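Local coordinates for protein inositol-1-monophosphatase (Nostoc sp., PDB 5ZHH) that probably hydrolyses inositol monophosphates to free inositol and inorganic phosphate, as a metal-dependent phosphatase, at residues Asn170-Phe175 against Pro264-Trp269; Phe175-His180 against Ser257-Gln262. One frame throughout, in Å; residues are numbered along the deposited sequence.

Contact 1 (Asn170-Phe175 against Pro264-Trp269); sequences NNYAEF and PPLSAW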
ATOM      1  N   ASN A 170      -1.319  32.700 -23.192  1.00 32.84           N
ATOM      2  CA  ASN A 170      -1.838  31.377 -22.868  1.00 33.61           C
ATOM      3  C   ASN A 170      -0.841  30.481 -22.136  1.00 31.29           C
ATOM      4  O   ASN A 170      -1.171  29.323 -21.865  1.00 30.08           O
ATOM      5  CB  ASN A 170      -2.318  30.677 -24.143  1.00 36.23           C
ATOM      6  CG  ASN A 170      -1.316  30.773 -25.274  1.00 36.43           C
ATOM      7  OD1 ASN A 170      -0.107  30.705 -25.059  1.00 33.89           O
ATOM      8  ND2 ASN A 170      -1.818  30.950 -26.493  1.00 38.37           N
ATOM      9  N   ASN A 171       0.360  30.980 -21.835  1.00 28.05           N
ATOM     10  CA  ASN A 171       1.462  30.310 -21.143  1.00 26.58           C
ATOM     11  C   ASN A 171       2.249  29.395 -22.081  1.00 27.91           C
ATOM     12  O   ASN A 171       3.193  28.746 -21.618  1.00 30.39           O
ATOM     13  CB  ASN A 171       0.998  29.485 -19.922  1.00 24.14           C
ATOM     14  CG  ASN A 171       2.113  29.223 -18.923  1.00 25.65           C
ATOM     15  OD1 ASN A 171       2.918  30.105 -18.626  1.00 27.88           O
ATOM     16  ND2 ASN A 171       2.179  28.000 -18.420  1.00 25.78           N
ATOM     17  N   TYR A 172       1.910  29.317 -23.374  1.00 28.24           N
ATOM     18  CA  TYR A 172       2.670  28.450 -24.276  1.00 26.84           C
ATOM     19  C   TYR A 172       4.089  28.961 -24.473  1.00 29.23           C
ATOM     20  O   TYR A 172       5.043  28.169 -24.494  1.00 27.62           O
ATOM     21  CB  TYR A 172       1.987  28.340 -25.637  1.00 28.06           C
ATOM     22  CG  TYR A 172       0.640  27.678 -25.627  1.00 29.36           C
ATOM     23  CD1 TYR A 172       0.196  26.965 -24.517  1.00 29.14           C
ATOM     24  CD2 TYR A 172      -0.187  27.749 -26.736  1.00 31.78           C
ATOM     25  CE1 TYR A 172      -1.040  26.362 -24.509  1.00 29.78           C
ATOM     26  CE2 TYR A 172      -1.422  27.142 -26.740  1.00 31.58           C
ATOM     27  CZ  TYR A 172      -1.843  26.448 -25.620  1.00 32.50           C
ATOM     28  OH  TYR A 172      -3.071  25.838 -25.605  1.00 31.48           O
ATOM     29  N   ALA A 173       4.243  30.275 -24.661  1.00 28.73           N
ATOM     30  CA  ALA A 173       5.574  30.844 -24.847  1.00 26.80           C
ATOM     31  C   ALA A 173       6.467  30.554 -23.649  1.00 26.45           C
ATOM     32  O   ALA A 173       7.640  30.198 -23.814  1.00 30.13           O
ATOM     33  CB  ALA A 173       5.478  32.352 -25.092  1.00 26.77           C
ATOM     34  N   GLU A 174       5.924  30.701 -22.433  1.00 24.92           N
ATOM     35  CA  GLU A 174       6.675  30.355 -21.229  1.00 25.85           C
ATOM     36  C   GLU A 174       7.067  28.881 -21.221  1.00 29.04           C
ATOM     37  O   GLU A 174       8.211  28.534 -20.892  1.00 26.20           O
ATOM     38  CB  GLU A 174       5.853  30.688 -19.978  1.00 26.95           C
ATOM     39  CG  GLU A 174       5.754  32.173 -19.623  1.00 27.51           C
ATOM     40  CD  GLU A 174       4.729  32.960 -20.450  1.00 31.35           C
ATOM     41  OE1 GLU A 174       4.080  32.378 -21.346  1.00 30.36           O
ATOM     42  OE2 GLU A 174       4.581  34.178 -20.192  1.00 29.19           O
ATOM     43  N   PHE A 175       6.127  27.996 -21.571  1.00 28.39           N
ATOM     44  CA  PHE A 175       6.416  26.563 -21.573  1.00 25.85           C
ATOM     45  C   PHE A 175       7.551  26.234 -22.535  1.00 26.25           C
ATOM     46  O   PHE A 175       8.470  25.480 -22.195  1.00 27.90           O
ATOM     47  CB  PHE A 175       5.158  25.774 -21.941  1.00 24.56           C
ATOM     48  CG  PHE A 175       5.387  24.296 -22.059  1.00 25.16           C
ATOM     49  CD1 PHE A 175       5.323  23.481 -20.935  1.00 24.54           C
ATOM     50  CD2 PHE A 175       5.658  23.716 -23.294  1.00 24.98           C
ATOM     51  CE1 PHE A 175       5.529  22.118 -21.035  1.00 25.38           C
ATOM     52  CE2 PHE A 175       5.867  22.349 -23.400  1.00 25.18           C
ATOM     53  CZ  PHE A 175       5.808  21.552 -22.264  1.00 24.71           C
ATOM     54  N   PRO A 264      10.450  35.053 -24.876  1.00 35.90           N
ATOM     55  CA  PRO A 264      10.231  35.420 -26.274  1.00 38.92           C
ATOM     56  C   PRO A 264       8.833  35.015 -26.698  1.00 38.66           C
ATOM     57  O   PRO A 264       8.349  33.947 -26.298  1.00 38.18           O
ATOM     58  CB  PRO A 264      11.295  34.604 -27.030  1.00 38.36           C
ATOM     59  CG  PRO A 264      12.265  34.154 -25.988  1.00 37.83           C
ATOM     60  CD  PRO A 264      11.432  33.964 -24.750  1.00 34.91           C
ATOM     61  N   PRO A 265       8.157  35.819 -27.514  1.00 38.63           N
ATOM     62  CA  PRO A 265       6.826  35.421 -27.978  1.00 39.56           C
ATOM     63  C   PRO A 265       6.943  34.228 -28.914  1.00 39.25           C
ATOM     64  O   PRO A 265       8.011  33.934 -29.456  1.00 39.36           O
ATOM     65  CB  PRO A 265       6.306  36.667 -28.704  1.00 41.06           C
ATOM     66  CG  PRO A 265       7.523  37.402 -29.115  1.00 40.28           C
ATOM     67  CD  PRO A 265       8.618  37.071 -28.143  1.00 40.24           C
ATOM     68  N   LEU A 266       5.825  33.517 -29.079  1.00 39.35           N
ATOM     69  CA  LEU A 266       5.835  32.354 -29.962  1.00 40.34           C
ATOM     70  C   LEU A 266       6.212  32.751 -31.385  1.00 44.63           C
ATOM     71  O   LEU A 266       6.907  32.003 -32.084  1.00 48.07           O
ATOM     72  CB  LEU A 266       4.478  31.648 -29.933  1.00 37.03           C
ATOM     73  CG  LEU A 266       4.175  30.826 -28.676  1.00 39.79           C
ATOM     74  CD1 LEU A 266       2.807  30.158 -28.767  1.00 41.51           C
ATOM     75  CD2 LEU A 266       5.267  29.793 -28.434  1.00 38.25           C
ATOM     76  N   SER A 267       5.774  33.934 -31.823  1.00 47.74           N
ATOM     77  CA  SER A 267       6.078  34.415 -33.169  1.00 49.98           C
ATOM     78  C   SER A 267       7.574  34.556 -33.423  1.00 52.46           C
ATOM     79  O   SER A 267       7.993  34.573 -34.587  1.00 53.23           O
ATOM     80  CB  SER A 267       5.393  35.757 -33.408  1.00 49.62           C
ATOM     81  OG  SER A 267       5.907  36.735 -32.523  1.00 49.77           O
ATOM     82  N   ALA A 268       8.390  34.654 -32.370  1.00 51.36           N
ATOM     83  CA  ALA A 268       9.832  34.744 -32.553  1.00 50.78           C
ATOM     84  C   ALA A 268      10.460  33.383 -32.812  1.00 51.29           C
ATOM     85  O   ALA A 268      11.647  33.314 -33.147  1.00 53.58           O
ATOM     86  CB  ALA A 268      10.485  35.395 -31.331  1.00 49.78           C
ATOM     87  N   TRP A 269       9.694  32.308 -32.664  1.00 47.42           N
ATOM     88  CA  TRP A 269      10.159  30.968 -32.993  1.00 48.16           C
ATOM     89  C   TRP A 269       9.949  30.678 -34.476  1.00 49.68           C
ATOM     90  O   TRP A 269      10.483  29.703 -35.004  1.00 51.87           O
ATOM     91  CB  TRP A 269       9.433  29.922 -32.143  1.00 45.71           C
ATOM     92  CG  TRP A 269       9.753  29.993 -30.676  1.00 42.36           C
ATOM     93  CD1 TRP A 269       9.285  30.910 -29.781  1.00 42.68           C
ATOM     94  CD2 TRP A 269      10.602  29.103 -29.932  1.00 40.32           C
ATOM     95  NE1 TRP A 269       9.789  30.646 -28.523  1.00 43.25           N
ATOM     96  CE2 TRP A 269      10.602  29.545 -28.592  1.00 40.86           C
ATOM     97  CE3 TRP A 269      11.362  27.980 -30.272  1.00 39.52           C
ATOM     98  CZ2 TRP A 269      11.332  28.902 -27.590  1.00 39.38           C
ATOM     99  CZ3 TRP A 269      12.088  27.341 -29.275  1.00 42.62           C
ATOM    100  CH2 TRP A 269      12.067  27.806 -27.949  1.00 40.64           C
TER
HETATM  101  O   HOH W   1       8.983  31.363 -25.963  1.00 34.53           O
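The first turn of helix 172-181, introduced by an Asx turn, meets the C-terminal tail, where P265 leads into a short 3-10 turn at 266-268. The close packing centres on L266. Its CG lies anti to its own carbonyl carbon (chi1 -75°), and from there the two methyls divide the helix surface between them: CD1 reaches Y172 CB at 3.7 Å, near the plane of the tyrosine ring and at its edge, while CD2 rests 3.8 Å from A173 CA. A173, whose CB points at the tail, completes this apolar patch with only a methyl group. An alanine in place of L266 would remove both branches and would probably loosen the tail from Y172 and A173 and weaken the contacts of this residue with C176 and with W269 of the second subunit. Toward P264 the fit changes character. A173 CB approaches the carbonyl P264 O at 3.5 Å, P265 barely touches the helix, S267 and A268 face solvent, and no direct hydrogen bond joins the segments. A single water makes the polar link instead, donating to A173 O and P264 O and accepting from W269 NE1 at 2.8 Å, so that one molecule ties helix, proline and the W269 indole together. N171, at the N-cap, gives the helix no side-chain cap; its amide is spent on T158, G159 and W207. N170 makes the Asx turn: its CG lies 3.5 Å above one face of the Y172 ring, and a lone pair of N170 OD1 takes Y172 N at 3.0 Å along a nearly straight N-H (159°).

Contact 2 (Phe175-His180 against Ser257-Gln262); sequences FCHLTH and SRALMQ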
ATOM      1  N   PHE A 175       6.127  27.996 -21.571  1.00 28.39           N
ATOM      2  CA  PHE A 175       6.416  26.563 -21.573  1.00 25.85           C
ATOM      3  C   PHE A 175       7.551  26.234 -22.535  1.00 26.25           C
ATOM      4  O   PHE A 175       8.470  25.480 -22.195  1.00 27.90           O
ATOM      5  CB  PHE A 175       5.158  25.774 -21.941  1.00 24.56           C
ATOM      6  CG  PHE A 175       5.387  24.296 -22.059  1.00 25.16           C
ATOM      7  CD1 PHE A 175       5.323  23.481 -20.935  1.00 24.54           C
ATOM      8  CD2 PHE A 175       5.658  23.716 -23.294  1.00 24.98           C
ATOM      9  CE1 PHE A 175       5.529  22.118 -21.035  1.00 25.38           C
ATOM     10  CE2 PHE A 175       5.867  22.349 -23.400  1.00 25.18           C
ATOM     11  CZ  PHE A 175       5.808  21.552 -22.264  1.00 24.71           C
ATOM     12  N   CYS A 176       7.514  26.804 -23.744  1.00 24.95           N
ATOM     13  CA  CYS A 176       8.579  26.540 -24.703  1.00 25.10           C
ATOM     14  C   CYS A 176       9.906  27.112 -24.220  1.00 27.55           C
ATOM     15  O   CYS A 176      10.940  26.438 -24.299  1.00 30.58           O
ATOM     16  CB  CYS A 176       8.212  27.118 -26.071  1.00 30.30           C
ATOM     17  SG  CYS A 176       6.720  26.409 -26.790  1.00 29.34           S
ATOM     18  N   HIS A 177       9.888  28.343 -23.701  1.00 27.50           N
ATOM     19  CA  HIS A 177      11.109  28.984 -23.216  1.00 28.92           C
ATOM     20  C   HIS A 177      11.752  28.170 -22.093  1.00 29.67           C
ATOM     21  O   HIS A 177      12.957  27.883 -22.124  1.00 29.68           O
ATOM     22  CB  HIS A 177      10.770  30.407 -22.752  1.00 29.64           C
ATOM     23  CG  HIS A 177      11.957  31.244 -22.378  1.00 34.86           C
ATOM     24  ND1 HIS A 177      13.111  31.292 -23.132  1.00 36.77           N
ATOM     25  CD2 HIS A 177      12.145  32.105 -21.349  1.00 34.74           C
ATOM     26  CE1 HIS A 177      13.967  32.127 -22.570  1.00 35.75           C
ATOM     27  NE2 HIS A 177      13.405  32.634 -21.487  1.00 35.96           N
ATOM     28  N   LEU A 178      10.964  27.765 -21.097  1.00 27.38           N
ATOM     29  CA  LEU A 178      11.564  27.026 -19.990  1.00 24.81           C
ATOM     30  C   LEU A 178      11.922  25.594 -20.376  1.00 26.56           C
ATOM     31  O   LEU A 178      12.874  25.030 -19.820  1.00 27.94           O
ATOM     32  CB  LEU A 178      10.644  27.040 -18.771  1.00 24.54           C
ATOM     33  CG  LEU A 178      10.862  28.220 -17.815  1.00 29.17           C
ATOM     34  CD1 LEU A 178      12.352  28.378 -17.484  1.00 28.49           C
ATOM     35  CD2 LEU A 178      10.299  29.516 -18.374  1.00 33.10           C
ATOM     36  N   THR A 179      11.231  25.005 -21.324  1.00 27.83           N
ATOM     37  CA  THR A 179      11.569  23.672 -21.780  1.00 28.57           C
ATOM     38  C   THR A 179      12.940  23.670 -22.448  1.00 29.36           C
ATOM     39  O   THR A 179      13.627  22.701 -22.426  1.00 28.32           O
ATOM     40  CB  THR A 179      10.479  23.048 -22.664  1.00 28.87           C
ATOM     41  OG1 THR A 179       9.271  22.945 -21.941  1.00 26.01           O
ATOM     42  CG2 THR A 179      10.837  21.711 -23.130  1.00 29.72           C
ATOM     43  N   HIS A 180      13.308  24.791 -23.032  1.00 31.81           N
ATOM     44  CA  HIS A 180      14.609  24.938 -23.643  1.00 31.46           C
ATOM     45  C   HIS A 180      15.709  25.184 -22.631  1.00 31.30           C
ATOM     46  O   HIS A 180      16.769  24.734 -22.800  1.00 35.81           O
ATOM     47  CB  HIS A 180      14.602  26.097 -24.587  1.00 30.00           C
ATOM     48  CG  HIS A 180      14.688  25.700 -26.012  1.00 30.00           C
ATOM     49  ND1 HIS A 180      15.431  26.388 -26.934  1.00 30.00           N
ATOM     50  CD2 HIS A 180      14.087  24.704 -26.683  1.00 30.00           C
ATOM     51  CE1 HIS A 180      15.305  25.820 -28.108  1.00 30.00           C
ATOM     52  NE2 HIS A 180      14.508  24.780 -27.976  1.00 30.00           N
ATOM     53  N   SER A 257      12.474  33.560 -12.220  1.00 27.18           N
ATOM     54  CA  SER A 257      11.785  34.835 -12.384  1.00 26.08           C
ATOM     55  C   SER A 257      12.360  35.616 -13.566  1.00 27.62           C
ATOM     56  O   SER A 257      11.608  36.163 -14.383  1.00 28.48           O
ATOM     57  CB  SER A 257      11.882  35.644 -11.088  1.00 26.42           C
ATOM     58  OG  SER A 257      11.290  36.922 -11.233  1.00 28.47           O
ATOM     59  N   ARG A 258      13.690  35.649 -13.691  1.00 28.98           N
ATOM     60  CA  ARG A 258      14.321  36.327 -14.823  1.00 30.22           C
ATOM     61  C   ARG A 258      13.864  35.726 -16.150  1.00 30.43           C
ATOM     62  O   ARG A 258      13.523  36.453 -17.091  1.00 29.44           O
ATOM     63  CB  ARG A 258      15.848  36.263 -14.707  1.00 30.54           C
ATOM     64  CG  ARG A 258      16.540  36.817 -15.968  1.00 34.33           C
ATOM     65  CD  ARG A 258      18.063  36.802 -15.891  1.00 35.88           C
ATOM     66  NE  ARG A 258      18.661  35.486 -16.110  1.00 41.43           N
ATOM     67  CZ  ARG A 258      18.996  35.009 -17.305  1.00 47.78           C
ATOM     68  NH1 ARG A 258      18.769  35.720 -18.403  1.00 44.82           N
ATOM     69  NH2 ARG A 258      19.544  33.797 -17.400  1.00 48.11           N
ATOM     70  N   ALA A 259      13.847  34.393 -16.242  1.00 32.14           N
ATOM     71  CA  ALA A 259      13.390  33.746 -17.470  1.00 30.13           C
ATOM     72  C   ALA A 259      11.951  34.130 -17.793  1.00 30.55           C
ATOM     73  O   ALA A 259      11.615  34.389 -18.955  1.00 32.12           O
ATOM     74  CB  ALA A 259      13.533  32.231 -17.351  1.00 29.72           C
ATOM     75  N   LEU A 260      11.095  34.201 -16.771  1.00 28.91           N
ATOM     76  CA  LEU A 260       9.706  34.607 -16.979  1.00 27.98           C
ATOM     77  C   LEU A 260       9.601  36.068 -17.421  1.00 25.94           C
ATOM     78  O   LEU A 260       8.649  36.434 -18.123  1.00 31.53           O
ATOM     79  CB  LEU A 260       8.895  34.345 -15.706  1.00 28.60           C
ATOM     80  CG  LEU A 260       8.710  32.853 -15.404  1.00 26.39           C
ATOM     81  CD1 LEU A 260       8.056  32.616 -14.034  1.00 25.79           C
ATOM     82  CD2 LEU A 260       7.909  32.167 -16.508  1.00 26.89           C
ATOM     83  N   MET A 261      10.535  36.921 -16.994  1.00 26.89           N
ATOM     84  CA  MET A 261      10.559  38.319 -17.415  1.00 30.32           C
ATOM     85  C   MET A 261      11.130  38.507 -18.809  1.00 32.44           C
ATOM     86  O   MET A 261      11.107  39.633 -19.324  1.00 34.60           O
ATOM     87  CB  MET A 261      11.381  39.168 -16.440  1.00 34.65           C
ATOM     88  CG  MET A 261      10.814  39.260 -15.026  1.00 38.53           C
ATOM     89  SD  MET A 261       9.157  39.966 -14.989  1.00 42.18           S
ATOM     90  CE  MET A 261       8.117  38.500 -15.035  1.00 37.28           C
ATOM     91  N   GLN A 262      11.671  37.457 -19.412  1.00 30.23           N
ATOM     92  CA  GLN A 262      12.369  37.556 -20.688  1.00 30.71           C
ATOM     93  C   GLN A 262      11.860  36.500 -21.651  1.00 33.98           C
ATOM     94  O   GLN A 262      12.629  35.888 -22.398  1.00 38.59           O
ATOM     95  CB  GLN A 262      13.878  37.435 -20.486  1.00 29.97           C
ATOM     96  CG  GLN A 262      14.453  38.455 -19.505  1.00 26.57           C
ATOM     97  CD  GLN A 262      15.929  38.252 -19.248  1.00 30.57           C
ATOM     98  OE1 GLN A 262      16.452  37.153 -19.422  1.00 32.03           O
ATOM     99  NE2 GLN A 262      16.609  39.309 -18.814  1.00 31.51           N
TER
HETATM  100  O   HOH W   2      15.822  34.424 -20.313  1.00 37.40           O
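Two helices, 172-181 and 253-261, pack here beside the five-stranded sheet of the fold, crossing obliquely, with 135° between their N-to-C directions and segment axes 10.3 Å apart at closest approach. Small and branched apolar groups fill the buried half. L178 spreads its methyls, CD1 meeting A259 CB at 4.0 Å and CD2 meeting L260 CD2 at the same separation, with the two leucine side chains crossing at about a right angle. H177 spans the other half. Its CG is anti to the backbone N (chi1 -173°), which extends the imidazole to the end of the opposing helix, where CD2 presents the ring edge to the carbonyl A259 O at 3.4 Å. H177 NE2 comes near Q262 O, but the angle is too poor for a hydrogen bond; it pairs instead with a water in the ring plane, 3.2 Å away, which donates to Q262 OE1. Such a bridge makes the polar join at the exposed side indirect. Beneath the leucines lies the sheet: L178 packs on L156, V185 and W207 of strands 156-158, 185-186 and 205-208, L260 shares W207, and F175, nearly one turn earlier in the same helix, stacks on F175 of the second subunit.

Contacts 1 and 2 illustrate how one helix can serve successive partners: 172-181 receives the C-terminal tail from its first turn onward, and helix 253-261 at H177 and L178, and F175 belongs to both segments. Their centres lie about 9 Å apart, with contact 2 nested inside the chain loop that contact 1 closes. The two join directly, P264 CD reaching H177 ND1 at 3.5 Å, E174 CG lying 3.8 Å from L260 CD2, and the W269 and H180 rings meeting edge-to-face. Both touch the second subunit and sit at the periphery, their centres about 24 Å and 21 Å from that of the chain.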